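Local coordinates for protein beta 1-3 glucanase (Clostridium beijerinckii NCIMB 8052, PDB 5H4E) that probably hydrolyses beta-1,3-glucans, as a glycoside hydrolase family 64 beta-1,3-glucanase domain of a clostridial enzyme, at residues D232-Y237 / G275-Q280; G287-G292 / Q302-F307; F307-M312 / C350-F355. All blocks are in the same frame, centred on the assembly; numbering follows the deposited sequence.

How the contacts relate
The three contacts follow one another along the chain and lie on the same side of its centre, all within the GH64 domain. Contact 1 joins helix 227-236 to the segment between strand 271-273 and helix 279-284. Contact 2 folds the next loop onto helix 294-309; the centres of contacts 1 and 2 are about 11 Å apart. Contact 3, centred about 9 Å from contact 2 and 15 Å from contact 1, ties the C-terminal end of that helix to loop 350-355. The ranges of contacts 2 and 3 overlap at F307, whose ring also touches V233 and P277 of contact 1. Helix 294-309 thus joins the region beside the four-stranded sheet (242-246, 249-256, 259-264, 271-273) to loop 350-355.

Contact 1 (D232-Y237 / G275-Q280); sequences DVYSYY and GKPSTQ
Y234 on the last turn of helix 227-236 faces the extended segment G275-P277, which leads from strand 271-273 to helix 279-284; the nearest CA atoms, those of Y234 and K276, are 7.5 Å apart, so one long side chain bridges the gap. The Y234 hydroxyl donates to the backbone carbonyl of G275, OH to O 2.8 Å, in the carbonyl plane and on a lone pair, with a C=O...donor angle of 143°. K276 runs past the ring in the opposite direction: its CG, anti to the backbone N (chi1 174°), sits over the middle of one face, 4.0 Å from the Y234 ring centroid, a CH-pi contact. The lysine chain then bends at chi3 and its NZ bonds to N231 OD1 of the same helix. P277 meets the phenol end from the opposite direction, its CD 3.3 Å from Y234 OH, while F260 packs edge-to-face with the tyrosine ring. One phenol therefore does double work: its hydroxyl satisfies a main-chain oxygen, and its buried ring carries the aliphatic part of a lysine whose charged end reaches back to the tyrosine's own helix.

Contact 2 (G287-G292 / Q302-F307); sequences GIFDGG and QVCAAF
F289, in a short 3-10 turn of the loop between helices 279-284 and 294-309, lays its ring on the second of these helices at C304 in a cysteine sulfur-aromatic contact. The two CA atoms, of F289 and C304, are 7.1 Å apart, and no hydrogen bond crosses between the segments, so the contact rests on side-chain packing.

Over the ring face, C304 supplies both its methylene and its sulfur. CB stands almost exactly on the ring normal, 1° off it and 3.9 Å from the F289 ring centroid, a CH-pi contact. SG, placed anti to the backbone N by a chi1 of -178°, lies over the same ring but tilted 24° from the normal, with 4.4 Å to the centroid, and leans toward the CD2 side.

The apolar contacts gather at the outer end of the ring. V303 crosses F289 at about a right angle. F307, one turn further along the helix, approaches obliquely and more distantly. I273 of strand 271-273 packs against V303, and V282 of helix 279-284 against F307, so that strand and that helix border this buried contact on helix 294-309.

Polar bonds shape the loop: D290 N bonds to G287 O and closes the turn that carries I288 and F289, while K300 of helix 294-309 gives its NZ to the carbonyls of D290 and G291. At the ring edge, near its plane, the V303 methyl CG1 comes to 3.9 Å from CE1 of F289.

Contact 3 (F307-M312 / C350-F355); sequences FNRHVM and CYDDVF
R309, at the C-terminal end of helix 294-309, reaches into the type I turn Y351-V354, and its guanidinium group makes the tight part of this contact. NH1 and NH2 both donate to the carbonyl oxygen of V354, each 3.1 Å from O, so the two terminal nitrogens share one acceptor. The oxygen receives them differently: NH2 lies in the carbonyl plane on a lone pair, whereas NH1 stands 48° out of that plane. NH2 also forms a salt bridge with D352, 2.9 Å to OD1 on its anti lone pair and nearly straight, with an N-H...O angle of 165°. Both acceptors lie close to the guanidinium plane, and the carboxylate plane is turned 45° against it. The R309 chain runs out nearly straight to NE and carries the group across, and CG1 of V354 packs 3.8 Å from NH1.

The looser side is at NE, where the link to the carboxylate is indirect: one water accepts from R309 NE at 3.0 Å and donates to D352 OD1 at 2.7 Å. The other carboxylate oxygen, OD2, is held by H338 NE2 and by the backbone N of G348, so second-shell residues fix the acid that meets R309. The ring of Y351, which opens the turn, packs on A301 and C304 of helix 294-309.

Past R309 the chain leaves the helix at H310, which has positive phi and two bonds back into the last turn. H310 thus marks a Schellman motif at the C-terminal end of helix 294-309, and R309 just before it clasps the type I turn Y351-V354 through the V354 carbonyl and D352.

Contact 1 (D232-Y237 / G275-Q280)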
ATOM      1  N   ASP A 232     -19.605  -8.194 -18.371  1.00 20.69           N
ATOM      2  CA  ASP A 232     -19.882  -9.629 -18.518  1.00 21.56           C
ATOM      3  C   ASP A 232     -20.246 -10.236 -17.179  1.00 22.89           C
ATOM      4  O   ASP A 232     -21.207 -11.005 -17.069  1.00 22.15           O
ATOM      5  CB  ASP A 232     -18.675 -10.383 -19.097  1.00 22.78           C
ATOM      6  CG  ASP A 232     -18.433 -10.072 -20.551  1.00 23.89           C
ATOM      7  OD1 ASP A 232     -19.356  -9.551 -21.206  1.00 25.10           O
ATOM      8  OD2 ASP A 232     -17.324 -10.366 -21.040  1.00 23.15           O
ATOM      9  N   VAL A 233     -19.460  -9.884 -16.162  1.00 19.00           N
ATOM     10  CA  VAL A 233     -19.631 -10.433 -14.824  1.00 18.75           C
ATOM     11  C   VAL A 233     -20.957 -10.006 -14.199  1.00 21.66           C
ATOM     12  O   VAL A 233     -21.689 -10.837 -13.644  1.00 21.76           O
ATOM     13  CB  VAL A 233     -18.444 -10.025 -13.898  1.00 20.23           C
ATOM     14  CG1 VAL A 233     -18.783 -10.275 -12.430  1.00 17.01           C
ATOM     15  CG2 VAL A 233     -17.186 -10.782 -14.304  1.00 17.54           C
ATOM     16  N   TYR A 234     -21.290  -8.722 -14.288  1.00 19.63           N
ATOM     17  CA  TYR A 234     -22.596  -8.284 -13.780  1.00 22.58           C
ATOM     18  C   TYR A 234     -23.786  -8.890 -14.557  1.00 24.34           C
ATOM     19  O   TYR A 234     -24.829  -9.193 -13.971  1.00 23.86           O
ATOM     20  CB  TYR A 234     -22.673  -6.761 -13.783  1.00 24.88           C
ATOM     21  CG  TYR A 234     -22.251  -6.172 -12.466  1.00 22.49           C
ATOM     22  CD1 TYR A 234     -20.997  -6.458 -11.920  1.00 28.54           C
ATOM     23  CD2 TYR A 234     -23.107  -5.349 -11.745  1.00 25.30           C
ATOM     24  CE1 TYR A 234     -20.605  -5.911 -10.691  1.00 24.43           C
ATOM     25  CE2 TYR A 234     -22.726  -4.805 -10.525  1.00 26.60           C
ATOM     26  CZ  TYR A 234     -21.481  -5.087 -10.005  1.00 27.63           C
ATOM     27  OH  TYR A 234     -21.121  -4.540  -8.795  1.00 23.02           O
ATOM     28  N   SER A 235     -23.612  -9.085 -15.859  1.00 22.04           N
ATOM     29  CA  SER A 235     -24.642  -9.701 -16.695  1.00 25.58           C
ATOM     30  C   SER A 235     -24.828 -11.169 -16.309  1.00 25.24           C
ATOM     31  O   SER A 235     -25.957 -11.656 -16.147  1.00 24.66           O
ATOM     32  CB  SER A 235     -24.265  -9.564 -18.173  1.00 25.99           C
ATOM     33  OG  SER A 235     -25.194 -10.212 -19.030  1.00 34.18           O
ATOM     34  N   TYR A 236     -23.707 -11.862 -16.137  1.00 21.80           N
ATOM     35  CA  TYR A 236     -23.710 -13.263 -15.746  1.00 21.48           C
ATOM     36  C   TYR A 236     -24.416 -13.480 -14.409  1.00 24.49           C
ATOM     37  O   TYR A 236     -25.299 -14.329 -14.307  1.00 22.89           O
ATOM     38  CB  TYR A 236     -22.270 -13.794 -15.685  1.00 18.09           C
ATOM     39  CG  TYR A 236     -22.193 -15.277 -15.413  1.00 17.54           C
ATOM     40  CD1 TYR A 236     -22.400 -16.199 -16.440  1.00 19.32           C
ATOM     41  CD2 TYR A 236     -21.940 -15.758 -14.130  1.00 19.33           C
ATOM     42  CE1 TYR A 236     -22.347 -17.568 -16.195  1.00 19.45           C
ATOM     43  CE2 TYR A 236     -21.881 -17.130 -13.872  1.00 21.58           C
ATOM     44  CZ  TYR A 236     -22.082 -18.026 -14.910  1.00 21.76           C
ATOM     45  OH  TYR A 236     -22.030 -19.380 -14.657  1.00 25.48           O
ATOM     46  N   TYR A 237     -24.047 -12.692 -13.393  1.00 20.12           N
ATOM     47  CA  TYR A 237     -24.543 -12.901 -12.037  1.00 23.09           C
ATOM     48  C   TYR A 237     -25.933 -12.293 -11.818  1.00 21.81           C
ATOM     49  O   TYR A 237     -26.468 -12.340 -10.714  1.00 21.55           O
ATOM     50  CB  TYR A 237     -23.530 -12.357 -11.003  1.00 23.47           C
ATOM     51  CG  TYR A 237     -22.351 -13.301 -10.791  1.00 21.08           C
ATOM     52  CD1 TYR A 237     -22.565 -14.643 -10.487  1.00 22.16           C
ATOM     53  CD2 TYR A 237     -21.035 -12.870 -10.957  1.00 23.59           C
ATOM     54  CE1 TYR A 237     -21.507 -15.523 -10.320  1.00 21.34           C
ATOM     55  CE2 TYR A 237     -19.964 -13.746 -10.782  1.00 23.95           C
ATOM     56  CZ  TYR A 237     -20.211 -15.072 -10.463  1.00 23.41           C
ATOM     57  OH  TYR A 237     -19.178 -15.962 -10.293  1.00 22.10           O
ATOM     58  N   GLY A 275     -24.092  -0.446  -6.904  1.00 30.28           N
ATOM     59  CA  GLY A 275     -23.664  -0.032  -8.223  1.00 30.13           C
ATOM     60  C   GLY A 275     -22.711  -0.996  -8.902  1.00 29.52           C
ATOM     61  O   GLY A 275     -22.309  -2.024  -8.337  1.00 30.96           O
ATOM     62  N   LYS A 276     -22.371  -0.653 -10.138  1.00 28.96           N
ATOM     63  CA  LYS A 276     -21.426  -1.407 -10.941  1.00 28.93           C
ATOM     64  C   LYS A 276     -20.108  -0.635 -11.012  1.00 27.58           C
ATOM     65  O   LYS A 276     -20.103   0.552 -11.357  1.00 26.95           O
ATOM     66  CB  LYS A 276     -21.994  -1.654 -12.334  1.00 25.91           C
ATOM     67  CG  LYS A 276     -21.023  -2.298 -13.285  1.00 27.86           C
ATOM     68  CD  LYS A 276     -21.694  -2.725 -14.582  1.00 31.16           C
ATOM     69  CE  LYS A 276     -22.110  -1.538 -15.415  1.00 31.39           C
ATOM     70  NZ  LYS A 276     -22.772  -1.998 -16.666  1.00 39.62           N
ATOM     71  N   PRO A 277     -18.988  -1.295 -10.668  1.00 26.72           N
ATOM     72  CA  PRO A 277     -17.713  -0.567 -10.535  1.00 21.40           C
ATOM     73  C   PRO A 277     -17.125  -0.058 -11.853  1.00 25.52           C
ATOM     74  O   PRO A 277     -17.327  -0.663 -12.907  1.00 22.64           O
ATOM     75  CB  PRO A 277     -16.779  -1.608  -9.903  1.00 21.71           C
ATOM     76  CG  PRO A 277     -17.340  -2.926 -10.322  1.00 24.62           C
ATOM     77  CD  PRO A 277     -18.842  -2.736 -10.383  1.00 25.51           C
ATOM     78  N   SER A 278     -16.410   1.061 -11.783  1.00 20.34           N
ATOM     79  CA  SER A 278     -15.591   1.511 -12.891  1.00 22.04           C
ATOM     80  C   SER A 278     -14.273   0.754 -12.884  1.00 21.44           C
ATOM     81  O   SER A 278     -13.963   0.029 -11.928  1.00 20.46           O
ATOM     82  CB  SER A 278     -15.316   3.009 -12.789  1.00 22.78           C
ATOM     83  OG  SER A 278     -14.596   3.278 -11.593  1.00 20.96           O
ATOM     84  N   THR A 279     -13.498   0.947 -13.940  1.00 20.30           N
ATOM     85  CA  THR A 279     -12.139   0.429 -14.004  1.00 20.69           C
ATOM     86  C   THR A 279     -11.300   1.003 -12.857  1.00 22.20           C
ATOM     87  O   THR A 279     -10.485   0.294 -12.258  1.00 18.86           O
ATOM     88  CB  THR A 279     -11.509   0.736 -15.391  1.00 20.30           C
ATOM     89  OG1 THR A 279     -12.004  -0.213 -16.348  1.00 20.15           O
ATOM     90  CG2 THR A 279      -9.989   0.641 -15.370  1.00 18.27           C
ATOM     91  N   GLN A 280     -11.527   2.273 -12.529  1.00 18.54           N
ATOM     92  CA  GLN A 280     -10.750   2.916 -11.469  1.00 21.13           C
ATOM     93  C   GLN A 280     -11.115   2.333 -10.114  1.00 20.34           C
ATOM     94  O   GLN A 280     -10.257   2.148  -9.269  1.00 19.88           O
ATOM     95  CB  GLN A 280     -10.966   4.435 -11.456  1.00 20.48           C
ATOM     96  CG  GLN A 280     -10.362   5.158 -12.653  1.00 20.05           C
ATOM     97  CD  GLN A 280     -11.091   4.847 -13.941  1.00 21.67           C
ATOM     98  OE1 GLN A 280     -12.321   4.941 -14.007  1.00 23.56           O
ATOM     99  NE2 GLN A 280     -10.347   4.447 -14.962  1.00 20.40           N
TER

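Contact 2 (G287-G292 / Q302-F307)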
ATOM      1  N   GLY A 287     -14.502   4.142  -3.970  1.00 26.71           N
ATOM      2  CA  GLY A 287     -15.821   4.338  -4.549  1.00 25.60           C
ATOM      3  C   GLY A 287     -16.844   3.385  -3.955  1.00 24.16           C
ATOM      4  O   GLY A 287     -17.016   3.341  -2.735  1.00 22.48           O
ATOM      5  N   ILE A 288     -17.500   2.593  -4.804  1.00 25.66           N
ATOM      6  CA  ILE A 288     -18.532   1.677  -4.324  1.00 26.95           C
ATOM      7  C   ILE A 288     -17.939   0.554  -3.473  1.00 24.64           C
ATOM      8  O   ILE A 288     -18.650  -0.096  -2.703  1.00 25.19           O
ATOM      9  CB  ILE A 288     -19.365   1.074  -5.494  1.00 26.43           C
ATOM     10  CG1 ILE A 288     -18.561   0.059  -6.308  1.00 22.38           C
ATOM     11  CG2 ILE A 288     -19.882   2.185  -6.394  1.00 25.93           C
ATOM     12  CD1 ILE A 288     -19.385  -0.553  -7.459  1.00 26.45           C
ATOM     13  N   PHE A 289     -16.626   0.352  -3.580  1.00 26.00           N
ATOM     14  CA  PHE A 289     -15.943  -0.644  -2.756  1.00 25.83           C
ATOM     15  C   PHE A 289     -15.626  -0.092  -1.355  1.00 28.00           C
ATOM     16  O   PHE A 289     -15.112  -0.817  -0.496  1.00 28.24           O
ATOM     17  CB  PHE A 289     -14.665  -1.124  -3.456  1.00 25.33           C
ATOM     18  CG  PHE A 289     -14.922  -1.982  -4.673  1.00 23.31           C
ATOM     19  CD1 PHE A 289     -15.777  -3.075  -4.599  1.00 24.36           C
ATOM     20  CD2 PHE A 289     -14.330  -1.678  -5.896  1.00 21.29           C
ATOM     21  CE1 PHE A 289     -16.019  -3.872  -5.714  1.00 22.12           C
ATOM     22  CE2 PHE A 289     -14.560  -2.460  -7.010  1.00 24.91           C
ATOM     23  CZ  PHE A 289     -15.416  -3.565  -6.924  1.00 22.79           C
ATOM     24  N   ASP A 290     -15.937   1.186  -1.132  1.00 28.28           N
ATOM     25  CA  ASP A 290     -15.809   1.803   0.196  1.00 31.10           C
ATOM     26  C   ASP A 290     -17.122   1.751   0.966  1.00 30.62           C
ATOM     27  O   ASP A 290     -18.198   1.769   0.367  1.00 31.80           O
ATOM     28  CB  ASP A 290     -15.363   3.268   0.097  1.00 30.17           C
ATOM     29  CG  ASP A 290     -13.891   3.412  -0.227  1.00 34.87           C
ATOM     30  OD1 ASP A 290     -13.128   2.470   0.082  1.00 36.32           O
ATOM     31  OD2 ASP A 290     -13.502   4.475  -0.771  1.00 36.18           O
ATOM     32  N   GLY A 291     -17.023   1.706   2.291  1.00 30.40           N
ATOM     33  CA  GLY A 291     -18.183   1.858   3.154  1.00 31.81           C
ATOM     34  C   GLY A 291     -18.920   0.566   3.436  1.00 34.42           C
ATOM     35  O   GLY A 291     -18.566  -0.488   2.904  1.00 29.67           O
ATOM     36  N   GLY A 292     -19.941   0.654   4.287  1.00 32.85           N
ATOM     37  CA  GLY A 292     -20.808  -0.478   4.576  1.00 33.19           C
ATOM     38  C   GLY A 292     -20.536  -1.090   5.935  1.00 32.05           C
ATOM     39  O   GLY A 292     -19.562  -0.726   6.595  1.00 31.52           O
ATOM     40  N   GLN A 302     -13.389  -8.911  -1.215  1.00 19.83           N
ATOM     41  CA  GLN A 302     -13.277 -10.131  -1.998  1.00 21.13           C
ATOM     42  C   GLN A 302     -13.604  -9.877  -3.462  1.00 19.65           C
ATOM     43  O   GLN A 302     -12.916 -10.377  -4.349  1.00 19.35           O
ATOM     44  CB  GLN A 302     -14.195 -11.195  -1.430  1.00 20.02           C
ATOM     45  CG  GLN A 302     -13.781 -11.653  -0.064  1.00 21.04           C
ATOM     46  CD  GLN A 302     -12.827 -12.823  -0.124  1.00 27.60           C
ATOM     47  OE1 GLN A 302     -12.515 -13.324  -1.210  1.00 28.77           O
ATOM     48  NE2 GLN A 302     -12.380 -13.291   1.042  1.00 26.68           N
ATOM     49  N   VAL A 303     -14.652  -9.102  -3.715  1.00 19.44           N
ATOM     50  CA  VAL A 303     -15.085  -8.847  -5.087  1.00 21.05           C
ATOM     51  C   VAL A 303     -14.044  -7.992  -5.815  1.00 18.50           C
ATOM     52  O   VAL A 303     -13.654  -8.283  -6.949  1.00 17.56           O
ATOM     53  CB  VAL A 303     -16.481  -8.176  -5.109  1.00 23.31           C
ATOM     54  CG1 VAL A 303     -16.816  -7.657  -6.490  1.00 18.67           C
ATOM     55  CG2 VAL A 303     -17.556  -9.187  -4.628  1.00 21.50           C
ATOM     56  N   CYS A 304     -13.549  -6.957  -5.153  1.00 17.47           N
ATOM     57  CA  CYS A 304     -12.510  -6.141  -5.768  1.00 17.76           C
ATOM     58  C   CYS A 304     -11.268  -6.977  -6.119  1.00 16.43           C
ATOM     59  O   CYS A 304     -10.746  -6.908  -7.236  1.00 15.08           O
ATOM     60  CB  CYS A 304     -12.122  -4.990  -4.838  1.00 20.46           C
ATOM     61  SG  CYS A 304     -10.890  -3.882  -5.539  1.00 21.91           S
ATOM     62  N   ALA A 305     -10.801  -7.763  -5.157  1.00 17.08           N
ATOM     63  CA  ALA A 305      -9.630  -8.607  -5.373  1.00 16.81           C
ATOM     64  C   ALA A 305      -9.891  -9.593  -6.506  1.00 16.16           C
ATOM     65  O   ALA A 305      -9.002  -9.860  -7.313  1.00 14.47           O
ATOM     66  CB  ALA A 305      -9.252  -9.348  -4.095  1.00 16.99           C
ATOM     67  N   ALA A 306     -11.113 -10.121  -6.587  1.00 15.36           N
ATOM     68  CA  ALA A 306     -11.404 -11.121  -7.623  1.00 16.01           C
ATOM     69  C   ALA A 306     -11.426 -10.487  -9.019  1.00 16.24           C
ATOM     70  O   ALA A 306     -11.023 -11.111 -10.015  1.00 16.29           O
ATOM     71  CB  ALA A 306     -12.733 -11.824  -7.328  1.00 18.12           C
ATOM     72  N   PHE A 307     -11.879  -9.241  -9.098  1.00 15.66           N
ATOM     73  CA  PHE A 307     -11.777  -8.510 -10.354  1.00 15.59           C
ATOM     74  C   PHE A 307     -10.327  -8.320 -10.752  1.00 16.45           C
ATOM     75  O   PHE A 307      -9.956  -8.667 -11.871  1.00 17.06           O
ATOM     76  CB  PHE A 307     -12.492  -7.164 -10.270  1.00 15.36           C
ATOM     77  CG  PHE A 307     -13.944  -7.240 -10.650  1.00 17.61           C
ATOM     78  CD1 PHE A 307     -14.313  -7.560 -11.948  1.00 21.22           C
ATOM     79  CD2 PHE A 307     -14.942  -6.988  -9.716  1.00 18.30           C
ATOM     80  CE1 PHE A 307     -15.660  -7.631 -12.311  1.00 20.43           C
ATOM     81  CE2 PHE A 307     -16.290  -7.070 -10.077  1.00 17.93           C
ATOM     82  CZ  PHE A 307     -16.634  -7.378 -11.374  1.00 18.59           C
TER

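Contact 3 (F307-M312 / C350-F355)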
ATOM      1  N   PHE A 307     -11.879  -9.241  -9.098  1.00 15.66           N
ATOM      2  CA  PHE A 307     -11.777  -8.510 -10.354  1.00 15.59           C
ATOM      3  C   PHE A 307     -10.327  -8.320 -10.752  1.00 16.45           C
ATOM      4  O   PHE A 307      -9.956  -8.667 -11.871  1.00 17.06           O
ATOM      5  CB  PHE A 307     -12.492  -7.164 -10.270  1.00 15.36           C
ATOM      6  CG  PHE A 307     -13.944  -7.240 -10.650  1.00 17.61           C
ATOM      7  CD1 PHE A 307     -14.313  -7.560 -11.948  1.00 21.22           C
ATOM      8  CD2 PHE A 307     -14.942  -6.988  -9.716  1.00 18.30           C
ATOM      9  CE1 PHE A 307     -15.660  -7.631 -12.311  1.00 20.43           C
ATOM     10  CE2 PHE A 307     -16.290  -7.070 -10.077  1.00 17.93           C
ATOM     11  CZ  PHE A 307     -16.634  -7.378 -11.374  1.00 18.59           C
ATOM     12  N   ASN A 308      -9.495  -7.808  -9.845  1.00 15.61           N
ATOM     13  CA  ASN A 308      -8.080  -7.630 -10.168  1.00 15.38           C
ATOM     14  C   ASN A 308      -7.382  -8.921 -10.591  1.00 17.01           C
ATOM     15  O   ASN A 308      -6.498  -8.908 -11.459  1.00 17.15           O
ATOM     16  CB  ASN A 308      -7.329  -7.033  -8.979  1.00 16.16           C
ATOM     17  CG  ASN A 308      -7.560  -5.550  -8.851  1.00 17.10           C
ATOM     18  OD1 ASN A 308      -6.930  -4.755  -9.544  1.00 20.32           O
ATOM     19  ND2 ASN A 308      -8.497  -5.170  -7.999  1.00 17.03           N
ATOM     20  N   ARG A 309      -7.788 -10.026  -9.975  1.00 16.02           N
ATOM     21  CA  ARG A 309      -7.170 -11.331 -10.215  1.00 13.97           C
ATOM     22  C   ARG A 309      -7.838 -12.097 -11.363  1.00 15.91           C
ATOM     23  O   ARG A 309      -7.380 -13.188 -11.728  1.00 16.82           O
ATOM     24  CB  ARG A 309      -7.211 -12.172  -8.930  1.00 13.93           C
ATOM     25  CG  ARG A 309      -6.317 -11.626  -7.806  1.00 15.78           C
ATOM     26  CD  ARG A 309      -6.671 -12.228  -6.440  1.00 14.81           C
ATOM     27  NE  ARG A 309      -5.774 -11.745  -5.391  1.00 17.17           N
ATOM     28  CZ  ARG A 309      -5.987 -11.903  -4.086  1.00 21.19           C
ATOM     29  NH1 ARG A 309      -7.088 -12.518  -3.653  1.00 19.45           N
ATOM     30  NH2 ARG A 309      -5.109 -11.424  -3.207  1.00 19.52           N
ATOM     31  N   HIS A 310      -8.882 -11.495 -11.942  1.00 16.53           N
ATOM     32  CA  HIS A 310      -9.717 -12.092 -12.996  1.00 18.65           C
ATOM     33  C   HIS A 310     -10.198 -13.500 -12.611  1.00 16.97           C
ATOM     34  O   HIS A 310      -9.938 -14.471 -13.311  1.00 17.04           O
ATOM     35  CB  HIS A 310      -8.966 -12.130 -14.344  1.00 16.70           C
ATOM     36  CG  HIS A 310      -9.853 -12.365 -15.535  1.00 18.13           C
ATOM     37  ND1 HIS A 310     -10.066 -11.406 -16.506  1.00 18.22           N
ATOM     38  CD2 HIS A 310     -10.558 -13.457 -15.928  1.00 19.32           C
ATOM     39  CE1 HIS A 310     -10.870 -11.892 -17.438  1.00 17.53           C
ATOM     40  NE2 HIS A 310     -11.182 -13.134 -17.113  1.00 19.95           N
ATOM     41  N   VAL A 311     -10.917 -13.601 -11.498  1.00 18.41           N
ATOM     42  CA  VAL A 311     -11.498 -14.871 -11.072  1.00 17.65           C
ATOM     43  C   VAL A 311     -12.932 -14.693 -10.563  1.00 19.94           C
ATOM     44  O   VAL A 311     -13.443 -15.548  -9.832  1.00 19.65           O
ATOM     45  CB  VAL A 311     -10.653 -15.559  -9.961  1.00 19.48           C
ATOM     46  CG1 VAL A 311      -9.395 -16.206 -10.551  1.00 18.54           C
ATOM     47  CG2 VAL A 311     -10.307 -14.574  -8.832  1.00 18.84           C
ATOM     48  N   MET A 312     -13.580 -13.596 -10.964  1.00 15.85           N
ATOM     49  CA  MET A 312     -14.948 -13.313 -10.527  1.00 18.57           C
ATOM     50  C   MET A 312     -15.912 -14.446 -10.904  1.00 20.60           C
ATOM     51  O   MET A 312     -16.907 -14.677 -10.219  1.00 20.63           O
ATOM     52  CB  MET A 312     -15.430 -11.976 -11.110  1.00 15.52           C
ATOM     53  CG  MET A 312     -15.126 -10.768 -10.196  1.00 18.21           C
ATOM     54  SD  MET A 312     -15.934 -10.907  -8.583  1.00 20.77           S
ATOM     55  CE  MET A 312     -17.646 -10.510  -8.984  1.00 18.58           C
ATOM     56  N   CYS A 350      -4.752  -2.634  -3.582  1.00 22.57           N
ATOM     57  CA  CYS A 350      -5.353  -2.348  -2.273  1.00 27.21           C
ATOM     58  C   CYS A 350      -5.765  -3.584  -1.477  1.00 28.43           C
ATOM     59  O   CYS A 350      -5.386  -3.727  -0.317  1.00 30.18           O
ATOM     60  CB  CYS A 350      -6.578  -1.436  -2.451  1.00 26.46           C
ATOM     61  SG  CYS A 350      -7.396  -0.921  -0.909  1.00 50.01           S
ATOM     62  N   TYR A 351      -6.528  -4.475  -2.106  1.00 25.44           N
ATOM     63  CA  TYR A 351      -7.101  -5.621  -1.403  1.00 25.07           C
ATOM     64  C   TYR A 351      -6.342  -6.931  -1.580  1.00 22.08           C
ATOM     65  O   TYR A 351      -6.934  -8.016  -1.497  1.00 20.51           O
ATOM     66  CB  TYR A 351      -8.545  -5.815  -1.855  1.00 22.02           C
ATOM     67  CG  TYR A 351      -9.500  -4.797  -1.271  1.00 21.77           C
ATOM     68  CD1 TYR A 351      -9.706  -4.728   0.096  1.00 25.80           C
ATOM     69  CD2 TYR A 351     -10.202  -3.923  -2.086  1.00 23.45           C
ATOM     70  CE1 TYR A 351     -10.592  -3.812   0.646  1.00 27.38           C
ATOM     71  CE2 TYR A 351     -11.092  -3.004  -1.552  1.00 27.14           C
ATOM     72  CZ  TYR A 351     -11.282  -2.955  -0.183  1.00 27.23           C
ATOM     73  OH  TYR A 351     -12.165  -2.046   0.362  1.00 32.39           O
ATOM     74  N   ASP A 352      -5.035  -6.838  -1.808  1.00 19.76           N
ATOM     75  CA  ASP A 352      -4.239  -8.026  -2.074  1.00 18.52           C
ATOM     76  C   ASP A 352      -4.118  -8.931  -0.848  1.00 16.86           C
ATOM     77  O   ASP A 352      -3.668 -10.071  -0.964  1.00 19.76           O
ATOM     78  CB  ASP A 352      -2.846  -7.637  -2.586  1.00 19.74           C
ATOM     79  CG  ASP A 352      -2.419  -8.461  -3.805  1.00 18.71           C
ATOM     80  OD1 ASP A 352      -2.942  -9.585  -3.985  1.00 19.26           O
ATOM     81  OD2 ASP A 352      -1.574  -7.982  -4.592  1.00 16.12           O
ATOM     82  N   ASP A 353      -4.527  -8.435   0.320  1.00 20.45           N
ATOM     83  CA  ASP A 353      -4.480  -9.250   1.531  1.00 20.29           C
ATOM     84  C   ASP A 353      -5.678 -10.209   1.601  1.00 24.35           C
ATOM     85  O   ASP A 353      -5.759 -11.057   2.499  1.00 19.97           O
ATOM     86  CB  ASP A 353      -4.388  -8.366   2.791  1.00 27.77           C
ATOM     87  CG  ASP A 353      -5.543  -7.390   2.925  1.00 29.18           C
ATOM     88  OD1 ASP A 353      -6.032  -6.865   1.898  1.00 27.16           O
ATOM     89  OD2 ASP A 353      -5.956  -7.146   4.076  1.00 35.38           O
ATOM     90  N   VAL A 354      -6.588 -10.098   0.632  1.00 21.11           N
ATOM     91  CA  VAL A 354      -7.663 -11.087   0.519  1.00 22.47           C
ATOM     92  C   VAL A 354      -7.034 -12.462   0.319  1.00 21.03           C
ATOM     93  O   VAL A 354      -6.261 -12.660  -0.625  1.00 21.25           O
ATOM     94  CB  VAL A 354      -8.633 -10.768  -0.622  1.00 19.47           C
ATOM     95  CG1 VAL A 354      -9.566 -11.943  -0.863  1.00 21.75           C
ATOM     96  CG2 VAL A 354      -9.442  -9.527  -0.276  1.00 21.39           C
ATOM     97  N   PHE A 355      -7.351 -13.379   1.245  1.00 19.46           N
ATOM     98  CA  PHE A 355      -6.800 -14.732   1.286  1.00 21.66           C
ATOM     99  C   PHE A 355      -5.279 -14.722   1.442  1.00 23.09           C
ATOM    100  O   PHE A 355      -4.590 -15.646   1.012  1.00 24.54           O
ATOM    101  CB  PHE A 355      -7.228 -15.529   0.050  1.00 23.22           C
ATOM    102  CG  PHE A 355      -8.651 -16.041   0.125  1.00 24.42           C
ATOM    103  CD1 PHE A 355      -9.592 -15.676  -0.825  1.00 22.47           C
ATOM    104  CD2 PHE A 355      -9.040 -16.883   1.159  1.00 28.01           C
ATOM    105  CE1 PHE A 355     -10.903 -16.140  -0.747  1.00 26.78           C
ATOM    106  CE2 PHE A 355     -10.348 -17.356   1.244  1.00 30.45           C
ATOM    107  CZ  PHE A 355     -11.279 -16.982   0.290  1.00 27.05           C
TER
HETATM  108  O   HOH W   1      -2.893 -11.353  -6.069  1.00 18.48           O